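Local coordinates for protein endoglucanase FnCel5A (Fervidobacterium nodosum, PDB 3NCO) that probably hydrolyses internal beta-1,4-glucosidic bonds of cellulose, as an endoglucanase of glycoside hydrolase family 5, at residues F138-N143 against I173-V178; K196-S201 against N252-F257; E156-V161 against L190-D195; I122-A127 against I165-P170. All blocks are in the same frame, centred on the assembly; numbering follows the deposited sequence.

Overall arrangement
The four contacts gather around interaction 1 on neighbouring parts of the (beta/alpha)8 barrel. Interaction 1 pairs strands 137-140 and 174-177, and interaction 2, centred about 10 Å from it, pairs 198-204 with 256-261; strands 174-177 and 198-204 are themselves neighbours, so both belong to one parallel sheet. Interactions 3 and 4 lie outside that sheet and share helix 151-168, their centres about 14 Å apart. Along the chain, interaction 1 crosses both 3 and 4, whereas all three close before interaction 2 opens. Successive strands are thus joined edge to edge inside, while helices 112-130 and 151-168 and the 190-195 loop form the layer around them.

Interaction 1. Residues F138-N143 against I173-V178; sequences FFEIFN and IVIIDV
Phe138 holds CG anti to its carbonyl carbon (chi1 -64°), within 3.8 Å of CB of Ile173, while Glu140 places CG anti to its backbone N (chi1 178°), beside CG2 of Ile175. From there the Glu140 chain runs fully extended and crosses Asp177 at about a right angle, bringing OE2 to 2.6 Å from Asp177 OD1. Two oxygens this close suggest that one of the acids holds a proton. Each has another partner: Glu140 OE1 is salt-bridged to Arg59, and Asp177 OD2 accepts from the backbone N of Glu144. Ile173 and Phe138 lie side by side, with the Ile173 CB over one ring face in a CH-pi contact, 3.9 Å from the ring centroid. An alanine in place of Phe138 would probably leave a gap beside Ile173, whose CB would lose the ring face it packs on.

These are adjacent parallel strands of the TIM barrel, joined through helix 151-168 as a right-handed beta-alpha-beta unit. Phe139 N bonds to Ile173 O (3.0 Å), and Phe139 O takes the N-H of Ile175 (2.8 Å). Beyond that the ladder weakens: Ile141 N reaches Ile175 O at 3.3 Å in a weak, bent bond, and a water bridges the parting backbones, accepting from Phe142 N and Asp177 N and probably donating to Ile175 O. On the outward side, Ile141 CD1 meets both Val174 CG1 (3.6 Å) and Ile176 CD1, and helix 151-168 packs over this apolar patch through Trp154 and Tyr158.

Interaction 2. Residues K196-S201 against N252-F257; sequences KNIIVS and NNVPIF
Ser201 meets Phe257 with OG anti to its own backbone N (chi1 178°), and from there the hydroxyl donates to Phe257 O at 2.9 Å. The donor sits above that carbonyl's plane, 40° out of it. OG also approaches the Phe257 ring obliquely, 3.6 Å from CD2. An alanine at Ser201 would probably leave Phe257 O without this donor and the Phe257 ring without its nearest polar neighbour across the pair. Backbone bonds set the register just before: Val200 N to Pro255 O at 3.0 Å, and Phe257 N to Val200 O at 2.9 Å, both nearly straight.

The two segments are the starts of parallel barrel strands 198-204 and 256-261, the second entered straight after helix 232-252 closes in a Schellman motif at Asn253. Ser201 and Phe257 project to the inside, where Ile175 of strand 174-177 touches both; Val200 and Ile256 turn outward under helix 232-252. Val200 and Ile256 run side by side, CG1 to CD1 at 3.9 Å. Val254 holds CG1 in the crowded position between backbone N and carbonyl carbon (chi1 68°), leaving CG2 anti to N, and this CG2 meets Val200 CG2 at 3.7 Å, the two side chains crossing at about a right angle. Ile199 spans two partners: its CG1 lies over CG of Pro255 at 4.0 Å and its CG2 against CB of Phe257.

Interaction 3. Residues E156-V161 against L190-D195; sequences ELYPKV and LKLVDD
Leu190, with CG anti to its backbone N (chi1 -176°), begins the contact by meeting Tyr158 at about a right angle, its CD1 lying 4.0 Å from CE1 of the ring and approaching it obliquely. This leucine also rests on Trp154 and Asn155 of the same helix as Tyr158 and reaches Val200 of the barrel. Lys191 contributes through its backbone: its O receives the Tyr158 hydroxyl in a short hydrogen bond of 2.6 Å. The acceptor lies at the ring edge, in the ring plane, and the phenol oxygen lies in the carbonyl plane on a lone pair, so the bond fixes the position of that oxygen. The Lys191 N is held in turn by OD1 of Asn155, and its side chain passes about 4 Å from a bound phosphate, probably from the crystallisation liquor.

Here the connection between barrel strands 174-177 and 198-204 contains no helix, and its extended chain is laid directly against helix 151-168. Leu192 starts away from the helix and packs on Val200 and Val254, yet its CD2 still comes within 4.1 Å of Tyr158 OH; its CA is 3.2 Å from that oxygen. Val193 points at the helix: CG1 packs on CG of Pro159 at 3.8 Å and on the phenol oxygen at the same distance, while CG2 lies 4.3 Å from CE2 of Tyr158. Pro159, where the helix kinks for want of an N-H, also sets its own CD over one face of the Tyr158 ring. Past the inverse gamma turn centred on Asp194, Asp195 is salt-bridged through OD2 to Arg166, two turns further along the helix.

Interaction 4. Residues I122-A127 against I165-P170; sequences IWKQVA and IRKTNP
Asn169 donates through ND2 to Ala127 O at 3.0 Å, the one direct hydrogen bond between these segments. The oxygen lies in the amide plane of Asn169, but the donor stands above the plane of the Ala127 carbonyl, 42° out of it. Ala127 CB fits into the same corner, 3.4 Å from Thr168 OG1 and 3.9 Å from Ile165 CA, a close approach that its small side chain permits. Alongside, Ile165 lies parallel to Trp123 and brings CD1 to 3.9 Å from CE3 of the indole.

The segments belong to helices 112-130 and 151-168, consecutive outer helices of the TIM barrel; both lean on Phe139 of the strand between them. At the outer edge, a water links Lys124 O to Thr168 OG1. The two lysines, with Lys124 NZ and Lys167 NZ 4.4 Å apart, would repel each other, but each is salt-bridged to Glu164, which probably offsets this. Further out, Arg172 NE holds Asn169 OD1 and so helps fix the amide's orientation, Arg166 NH1 binds Asn169 O at 3.0 Å, and Trp123 NE1 is tied to Ile141 O.

Interaction 1. Residues F138-N143 against I173-V178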
# COMPACT_ATOMS: atom_id res chain seq x y z
N PHE A 138 11.31 -3.56 -0.40
CA PHE A 138 11.14 -2.08 -0.33
C PHE A 138 10.53 -1.67 1.01
O PHE A 138 9.72 -2.44 1.56
CB PHE A 138 10.14 -1.61 -1.42
CG PHE A 138 10.59 -1.85 -2.83
CD1 PHE A 138 11.83 -2.36 -3.14
CD2 PHE A 138 9.76 -1.47 -3.88
CE1 PHE A 138 12.19 -2.63 -4.49
CE2 PHE A 138 10.12 -1.69 -5.22
CZ PHE A 138 11.33 -2.30 -5.52
N PHE A 139 10.89 -0.48 1.52
CA PHE A 139 10.25 0.02 2.74
C PHE A 139 9.18 1.05 2.37
O PHE A 139 9.27 1.67 1.31
CB PHE A 139 11.26 0.76 3.61
CG PHE A 139 12.34 -0.13 4.17
CD1 PHE A 139 12.13 -1.51 4.18
CD2 PHE A 139 13.53 0.41 4.74
CE1 PHE A 139 13.08 -2.38 4.67
CE2 PHE A 139 14.50 -0.44 5.29
CZ PHE A 139 14.28 -1.85 5.27
N GLU A 140 8.18 1.25 3.24
CA GLU A 140 7.14 2.23 3.00
C GLU A 140 6.82 2.92 4.33
O GLU A 140 6.19 2.30 5.17
CB GLU A 140 5.90 1.53 2.45
CG GLU A 140 4.76 2.56 2.23
CD GLU A 140 3.47 1.98 1.69
OE1 GLU A 140 3.39 0.74 1.55
OE2 GLU A 140 2.54 2.74 1.43
N ILE A 141 7.30 4.15 4.52
CA ILE A 141 7.33 4.78 5.84
C ILE A 141 6.01 4.74 6.61
O ILE A 141 5.98 4.31 7.77
CB ILE A 141 7.79 6.24 5.73
CG1 ILE A 141 9.27 6.19 5.35
CG2 ILE A 141 7.72 6.94 7.13
CD1 ILE A 141 9.83 7.57 4.92
N PHE A 142 4.92 5.16 5.95
CA PHE A 142 3.62 5.17 6.63
C PHE A 142 2.47 5.11 5.65
O PHE A 142 2.48 5.77 4.61
CB PHE A 142 3.48 6.36 7.59
CG PHE A 142 2.33 6.24 8.53
CD1 PHE A 142 2.26 5.18 9.47
CD2 PHE A 142 1.28 7.15 8.45
CE1 PHE A 142 1.14 5.05 10.31
CE2 PHE A 142 0.19 7.06 9.31
CZ PHE A 142 0.10 6.02 10.23
N ASN A 143 1.44 4.36 6.02
CA ASN A 143 0.23 4.25 5.22
C ASN A 143 -0.72 5.41 5.48
O ASN A 143 -1.12 5.67 6.60
CB ASN A 143 -0.47 2.96 5.66
CG ASN A 143 -1.77 2.72 4.94
OD1 ASN A 143 -2.86 2.77 5.56
ND2 ASN A 143 -1.69 2.54 3.70
N ILE A 173 14.81 1.16 -1.88
CA ILE A 173 13.63 1.93 -2.23
C ILE A 173 12.77 2.25 -0.99
O ILE A 173 12.44 1.34 -0.21
CB ILE A 173 12.80 1.20 -3.26
CG1 ILE A 173 13.54 1.17 -4.61
CG2 ILE A 173 11.42 1.89 -3.39
CD1 ILE A 173 13.64 2.49 -5.32
N VAL A 174 12.39 3.52 -0.81
CA VAL A 174 11.46 3.87 0.25
C VAL A 174 10.26 4.54 -0.41
O VAL A 174 10.43 5.49 -1.22
CB VAL A 174 12.13 4.84 1.26
CG1 VAL A 174 11.08 5.46 2.29
CG2 VAL A 174 13.30 4.10 1.93
N ILE A 175 9.06 4.07 -0.08
CA ILE A 175 7.83 4.57 -0.70
C ILE A 175 7.22 5.60 0.24
O ILE A 175 7.04 5.33 1.43
CB ILE A 175 6.83 3.41 -0.92
CG1 ILE A 175 7.35 2.53 -2.06
CG2 ILE A 175 5.40 3.91 -1.29
CD1 ILE A 175 6.85 1.13 -1.97
N ILE A 176 6.92 6.76 -0.35
CA ILE A 176 6.33 7.90 0.36
C ILE A 176 4.85 8.09 -0.02
O ILE A 176 4.53 8.33 -1.20
CB ILE A 176 7.09 9.23 -0.00
CG1 ILE A 176 8.59 9.04 0.16
CG2 ILE A 176 6.57 10.42 0.78
CD1 ILE A 176 9.04 8.49 1.51
N ASP A 177 3.96 7.95 0.95
CA ASP A 177 2.52 8.12 0.70
C ASP A 177 2.11 9.57 0.60
O ASP A 177 2.57 10.42 1.31
CB ASP A 177 1.69 7.50 1.85
CG ASP A 177 1.67 5.91 1.76
OD1 ASP A 177 2.75 5.32 1.50
OD2 ASP A 177 0.60 5.28 2.02
N VAL A 178 1.20 9.79 -0.32
CA VAL A 178 0.44 11.05 -0.43
C VAL A 178 -0.37 11.22 0.87
O VAL A 178 -0.89 10.21 1.40
CB VAL A 178 -0.45 10.91 -1.68
CG1 VAL A 178 -1.40 12.08 -1.71
CG2 VAL A 178 0.49 10.93 -2.88
O HOH W 1 4.98 6.29 3.17

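Interaction 2. Residues K196-S201 against N252-F257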
# COMPACT_ATOMS: atom_id res chain seq x y z
N LYS A 196 17.20 9.82 -4.69
CA LYS A 196 16.99 9.10 -5.95
C LYS A 196 16.37 7.73 -5.82
O LYS A 196 16.13 7.07 -6.83
CB LYS A 196 18.29 8.98 -6.75
CG LYS A 196 18.91 10.31 -7.21
CD LYS A 196 17.86 11.43 -7.40
CE LYS A 196 18.50 12.66 -8.02
NZ LYS A 196 19.03 12.33 -9.38
N ASN A 197 16.11 7.29 -4.59
CA ASN A 197 15.55 5.97 -4.42
C ASN A 197 14.23 6.05 -3.69
O ASN A 197 13.98 5.26 -2.77
CB ASN A 197 16.56 5.04 -3.71
CG ASN A 197 17.74 4.71 -4.61
OD1 ASN A 197 18.86 5.14 -4.36
ND2 ASN A 197 17.46 3.96 -5.68
N ILE A 198 13.37 7.02 -4.07
CA ILE A 198 12.01 7.08 -3.53
C ILE A 198 10.95 6.84 -4.64
O ILE A 198 11.21 7.11 -5.81
CB ILE A 198 11.71 8.39 -2.75
CG1 ILE A 198 11.94 9.63 -3.61
CG2 ILE A 198 12.56 8.44 -1.46
CD1 ILE A 198 11.22 10.94 -3.00
N ILE A 199 9.79 6.35 -4.20
CA ILE A 199 8.62 6.23 -5.07
C ILE A 199 7.46 6.85 -4.33
O ILE A 199 7.33 6.66 -3.11
CB ILE A 199 8.34 4.72 -5.32
CG1 ILE A 199 9.49 4.12 -6.16
CG2 ILE A 199 7.01 4.47 -6.07
CD1 ILE A 199 9.41 2.61 -6.33
N VAL A 200 6.58 7.55 -5.05
CA VAL A 200 5.44 8.17 -4.35
C VAL A 200 4.26 7.26 -4.58
O VAL A 200 4.11 6.66 -5.66
CB VAL A 200 5.19 9.62 -4.95
CG1 VAL A 200 3.83 10.15 -4.55
CG2 VAL A 200 6.32 10.57 -4.52
N SER A 201 3.41 7.13 -3.56
CA SER A 201 2.23 6.28 -3.71
C SER A 201 0.91 6.97 -3.36
O SER A 201 0.85 7.68 -2.37
CB SER A 201 2.41 5.05 -2.82
OG SER A 201 1.28 4.22 -2.91
N ASN A 252 7.78 16.35 -11.07
CA ASN A 252 8.60 16.14 -9.86
C ASN A 252 9.61 14.98 -9.97
O ASN A 252 10.36 14.64 -9.01
CB ASN A 252 7.71 16.01 -8.62
CG ASN A 252 7.06 17.35 -8.29
OD1 ASN A 252 5.93 17.62 -8.71
ND2 ASN A 252 7.78 18.20 -7.62
N ASN A 253 9.69 14.45 -11.20
CA ASN A 253 10.72 13.47 -11.56
C ASN A 253 10.70 12.28 -10.61
O ASN A 253 11.75 11.84 -10.14
CB ASN A 253 12.09 14.15 -11.50
CG ASN A 253 12.12 15.41 -12.36
OD1 ASN A 253 12.50 16.51 -11.92
ND2 ASN A 253 11.70 15.24 -13.61
N VAL A 254 9.51 11.76 -10.34
CA VAL A 254 9.38 10.64 -9.37
C VAL A 254 8.40 9.59 -9.92
O VAL A 254 7.43 9.93 -10.59
CB VAL A 254 8.95 11.20 -7.99
CG1 VAL A 254 7.52 11.75 -8.05
CG2 VAL A 254 9.16 10.21 -6.84
N PRO A 255 8.67 8.28 -9.66
CA PRO A 255 7.71 7.27 -10.13
C PRO A 255 6.53 7.16 -9.18
O PRO A 255 6.63 7.58 -8.03
CB PRO A 255 8.49 5.95 -10.05
CG PRO A 255 9.86 6.26 -9.56
CD PRO A 255 9.84 7.67 -9.00
N ILE A 256 5.44 6.55 -9.67
CA ILE A 256 4.20 6.44 -8.91
C ILE A 256 3.77 4.97 -8.79
O ILE A 256 3.66 4.26 -9.81
CB ILE A 256 3.06 7.19 -9.67
CG1 ILE A 256 3.35 8.68 -9.69
CG2 ILE A 256 1.69 6.88 -9.07
CD1 ILE A 256 3.12 9.38 -8.32
N PHE A 257 3.42 4.57 -7.55
CA PHE A 257 2.80 3.26 -7.24
C PHE A 257 1.39 3.51 -6.74
O PHE A 257 1.15 4.26 -5.79
CB PHE A 257 3.69 2.63 -6.15
CG PHE A 257 3.11 1.47 -5.42
CD1 PHE A 257 2.54 0.34 -6.03
CD2 PHE A 257 3.28 1.47 -4.03
CE1 PHE A 257 2.15 -0.74 -5.22
CE2 PHE A 257 2.87 0.43 -3.24
CZ PHE A 257 2.35 -0.68 -3.81

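Interaction 3. Residues E156-V161 against L190-D195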
# COMPACT_ATOMS: atom_id res chain seq x y z
N GLU A 156 7.25 17.26 7.15
CA GLU A 156 8.28 17.45 8.17
C GLU A 156 8.81 16.14 8.75
O GLU A 156 10.03 15.99 9.01
CB GLU A 156 7.81 18.39 9.30
CG GLU A 156 7.49 19.82 8.75
CD GLU A 156 6.66 20.74 9.69
OE1 GLU A 156 6.60 21.97 9.40
OE2 GLU A 156 6.03 20.25 10.67
N LEU A 157 7.88 15.20 8.95
CA LEU A 157 8.18 13.94 9.58
C LEU A 157 8.90 12.89 8.72
O LEU A 157 9.88 12.28 9.16
CB LEU A 157 6.85 13.34 10.14
CG LEU A 157 6.96 11.95 10.78
CD1 LEU A 157 7.95 11.99 11.93
CD2 LEU A 157 5.57 11.50 11.28
N TYR A 158 8.35 12.61 7.53
CA TYR A 158 8.87 11.52 6.74
C TYR A 158 10.37 11.68 6.44
O TYR A 158 11.06 10.66 6.49
CB TYR A 158 8.01 11.20 5.49
CG TYR A 158 8.38 11.94 4.23
CD1 TYR A 158 7.56 12.97 3.71
CD2 TYR A 158 9.53 11.59 3.52
CE1 TYR A 158 7.89 13.65 2.55
CE2 TYR A 158 9.88 12.26 2.35
CZ TYR A 158 9.06 13.28 1.88
OH TYR A 158 9.43 13.92 0.70
N PRO A 159 10.88 12.93 6.17
CA PRO A 159 12.34 13.00 5.98
C PRO A 159 13.13 12.63 7.21
O PRO A 159 14.25 12.13 7.04
CB PRO A 159 12.60 14.48 5.57
CG PRO A 159 11.23 14.95 5.02
CD PRO A 159 10.27 14.28 6.00
N LYS A 160 12.59 12.84 8.43
CA LYS A 160 13.34 12.40 9.62
C LYS A 160 13.41 10.89 9.64
O LYS A 160 14.48 10.28 9.92
CB LYS A 160 12.67 12.91 10.87
CG LYS A 160 12.64 14.45 10.90
CD LYS A 160 11.98 14.97 12.15
CE LYS A 160 11.91 16.50 12.10
NZ LYS A 160 11.03 17.03 13.18
N VAL A 161 12.29 10.26 9.26
CA VAL A 161 12.27 8.79 9.26
C VAL A 161 13.26 8.31 8.19
O VAL A 161 14.08 7.42 8.44
CB VAL A 161 10.86 8.23 9.00
CG1 VAL A 161 10.96 6.74 9.03
CG2 VAL A 161 9.92 8.69 10.10
N LEU A 190 2.32 17.20 -1.39
CA LEU A 190 3.50 16.45 -0.95
C LEU A 190 4.76 17.18 -1.37
O LEU A 190 4.90 17.54 -2.55
CB LEU A 190 3.46 15.05 -1.58
CG LEU A 190 4.53 14.04 -1.22
CD1 LEU A 190 4.59 13.79 0.29
CD2 LEU A 190 4.28 12.72 -2.01
N LYS A 191 5.68 17.42 -0.42
CA LYS A 191 6.99 18.02 -0.70
C LYS A 191 8.05 16.91 -0.72
O LYS A 191 8.21 16.19 0.27
CB LYS A 191 7.34 19.08 0.33
CG LYS A 191 8.62 19.74 0.06
CD LYS A 191 9.18 20.46 1.28
CE LYS A 191 8.40 21.73 1.56
NZ LYS A 191 9.01 22.34 2.78
N LEU A 192 8.78 16.79 -1.83
CA LEU A 192 9.76 15.72 -1.98
C LEU A 192 11.10 16.10 -1.32
O LEU A 192 11.22 17.17 -0.71
CB LEU A 192 9.88 15.28 -3.45
CG LEU A 192 8.59 14.68 -4.02
CD1 LEU A 192 8.78 14.28 -5.47
CD2 LEU A 192 8.25 13.41 -3.20
N VAL A 193 12.04 15.19 -1.33
CA VAL A 193 13.39 15.46 -0.85
C VAL A 193 14.32 14.99 -1.97
O VAL A 193 13.87 14.32 -2.89
CB VAL A 193 13.70 14.71 0.45
CG1 VAL A 193 12.82 15.29 1.59
CG2 VAL A 193 13.47 13.25 0.28
N ASP A 194 15.57 15.40 -1.90
CA ASP A 194 16.51 15.03 -2.94
C ASP A 194 17.03 13.65 -2.65
O ASP A 194 18.11 13.49 -2.06
CB ASP A 194 17.68 16.03 -2.94
CG ASP A 194 18.53 15.91 -4.21
OD1 ASP A 194 18.16 15.17 -5.16
OD2 ASP A 194 19.57 16.57 -4.25
N ASP A 195 16.28 12.64 -3.05
CA ASP A 195 16.68 11.25 -2.83
C ASP A 195 16.26 10.55 -4.10
O ASP A 195 15.07 10.65 -4.51
CB ASP A 195 15.94 10.68 -1.60
CG ASP A 195 16.46 9.28 -1.18
OD1 ASP A 195 16.40 8.32 -1.96
OD2 ASP A 195 16.94 9.12 -0.05

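Interaction 4. Residues I122-A127 against I165-P170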
# COMPACT_ATOMS: atom_id res chain seq x y z
N ILE A 122 10.73 3.28 15.48
CA ILE A 122 10.29 2.03 14.82
C ILE A 122 11.11 1.79 13.58
O ILE A 122 11.69 0.72 13.38
CB ILE A 122 8.77 2.08 14.48
CG1 ILE A 122 7.98 1.89 15.77
CG2 ILE A 122 8.38 0.99 13.42
CD1 ILE A 122 6.51 2.29 15.66
N TRP A 123 11.21 2.80 12.74
CA TRP A 123 11.92 2.65 11.49
C TRP A 123 13.44 2.49 11.66
O TRP A 123 14.09 1.79 10.84
CB TRP A 123 11.53 3.75 10.51
CG TRP A 123 10.33 3.27 9.68
CD1 TRP A 123 9.00 3.73 9.72
CD2 TRP A 123 10.33 2.18 8.77
NE1 TRP A 123 8.22 3.01 8.84
CE2 TRP A 123 9.02 2.03 8.26
CE3 TRP A 123 11.35 1.31 8.32
CZ2 TRP A 123 8.69 1.04 7.31
CZ3 TRP A 123 11.05 0.36 7.39
CH2 TRP A 123 9.72 0.20 6.88
N LYS A 124 14.01 3.11 12.68
CA LYS A 124 15.44 2.88 12.93
C LYS A 124 15.66 1.38 13.14
O LYS A 124 16.63 0.77 12.61
CB LYS A 124 15.86 3.66 14.16
CG LYS A 124 17.31 3.43 14.55
CD LYS A 124 17.68 4.40 15.68
CE LYS A 124 19.21 4.40 15.98
NZ LYS A 124 19.96 5.19 14.90
N GLN A 125 14.77 0.76 13.89
CA GLN A 125 14.86 -0.65 14.18
C GLN A 125 14.55 -1.56 12.98
O GLN A 125 15.22 -2.57 12.80
CB GLN A 125 13.91 -0.98 15.30
CG GLN A 125 14.42 -0.42 16.60
CD GLN A 125 13.42 -0.67 17.68
OE1 GLN A 125 13.31 -1.79 18.15
NE2 GLN A 125 12.61 0.34 18.02
N VAL A 126 13.49 -1.27 12.25
CA VAL A 126 13.11 -2.11 11.11
C VAL A 126 14.21 -2.02 10.04
O VAL A 126 14.68 -3.08 9.51
CB VAL A 126 11.77 -1.69 10.51
CG1 VAL A 126 11.46 -2.59 9.28
CG2 VAL A 126 10.65 -1.77 11.57
N ALA A 127 14.69 -0.81 9.79
CA ALA A 127 15.82 -0.65 8.86
C ALA A 127 17.04 -1.42 9.33
O ALA A 127 17.78 -2.03 8.53
CB ALA A 127 16.18 0.85 8.65
N ILE A 165 16.38 5.61 8.22
CA ILE A 165 16.47 4.47 7.31
C ILE A 165 17.78 4.49 6.52
O ILE A 165 18.46 3.44 6.38
CB ILE A 165 15.26 4.46 6.32
CG1 ILE A 165 13.94 4.17 7.09
CG2 ILE A 165 15.49 3.46 5.13
CD1 ILE A 165 12.64 4.36 6.25
N ARG A 166 18.13 5.66 6.00
CA ARG A 166 19.29 5.78 5.10
C ARG A 166 20.64 5.50 5.77
O ARG A 166 21.61 5.24 5.07
CB ARG A 166 19.26 7.14 4.38
CG ARG A 166 18.17 7.20 3.36
CD ARG A 166 18.63 6.72 2.03
NE ARG A 166 17.54 6.74 1.05
CZ ARG A 166 16.87 5.67 0.62
NH1 ARG A 166 17.11 4.46 1.05
NH2 ARG A 166 15.93 5.87 -0.27
N LYS A 167 20.67 5.56 7.10
CA LYS A 167 21.90 5.32 7.86
C LYS A 167 22.39 3.87 7.63
O LYS A 167 23.58 3.62 7.51
CB LYS A 167 21.69 5.58 9.36
CG LYS A 167 21.69 7.05 9.72
CD LYS A 167 21.57 7.26 11.20
CE LYS A 167 21.50 8.74 11.52
NZ LYS A 167 21.31 8.89 13.00
N THR A 168 21.44 2.94 7.58
CA THR A 168 21.73 1.52 7.42
C THR A 168 21.36 0.96 6.03
O THR A 168 21.85 -0.08 5.63
CB THR A 168 20.97 0.68 8.48
OG1 THR A 168 19.58 1.03 8.47
CG2 THR A 168 21.55 0.89 9.89
N ASN A 169 20.49 1.68 5.31
CA ASN A 169 19.98 1.26 3.99
C ASN A 169 20.13 2.45 3.02
O ASN A 169 19.16 3.19 2.75
CB ASN A 169 18.50 0.87 4.07
CG ASN A 169 18.26 -0.38 4.89
OD1 ASN A 169 18.05 -1.45 4.35
ND2 ASN A 169 18.30 -0.25 6.21
N PRO A 170 21.36 2.70 2.55
CA PRO A 170 21.60 3.91 1.77
C PRO A 170 20.84 4.00 0.44
O PRO A 170 20.58 5.12 -0.03
CB PRO A 170 23.11 3.92 1.51
CG PRO A 170 23.61 2.66 1.97
CD PRO A 170 22.59 1.91 2.77
O HOH W 2 18.57 2.12 10.83
O HOH W 3 22.79 6.58 14.91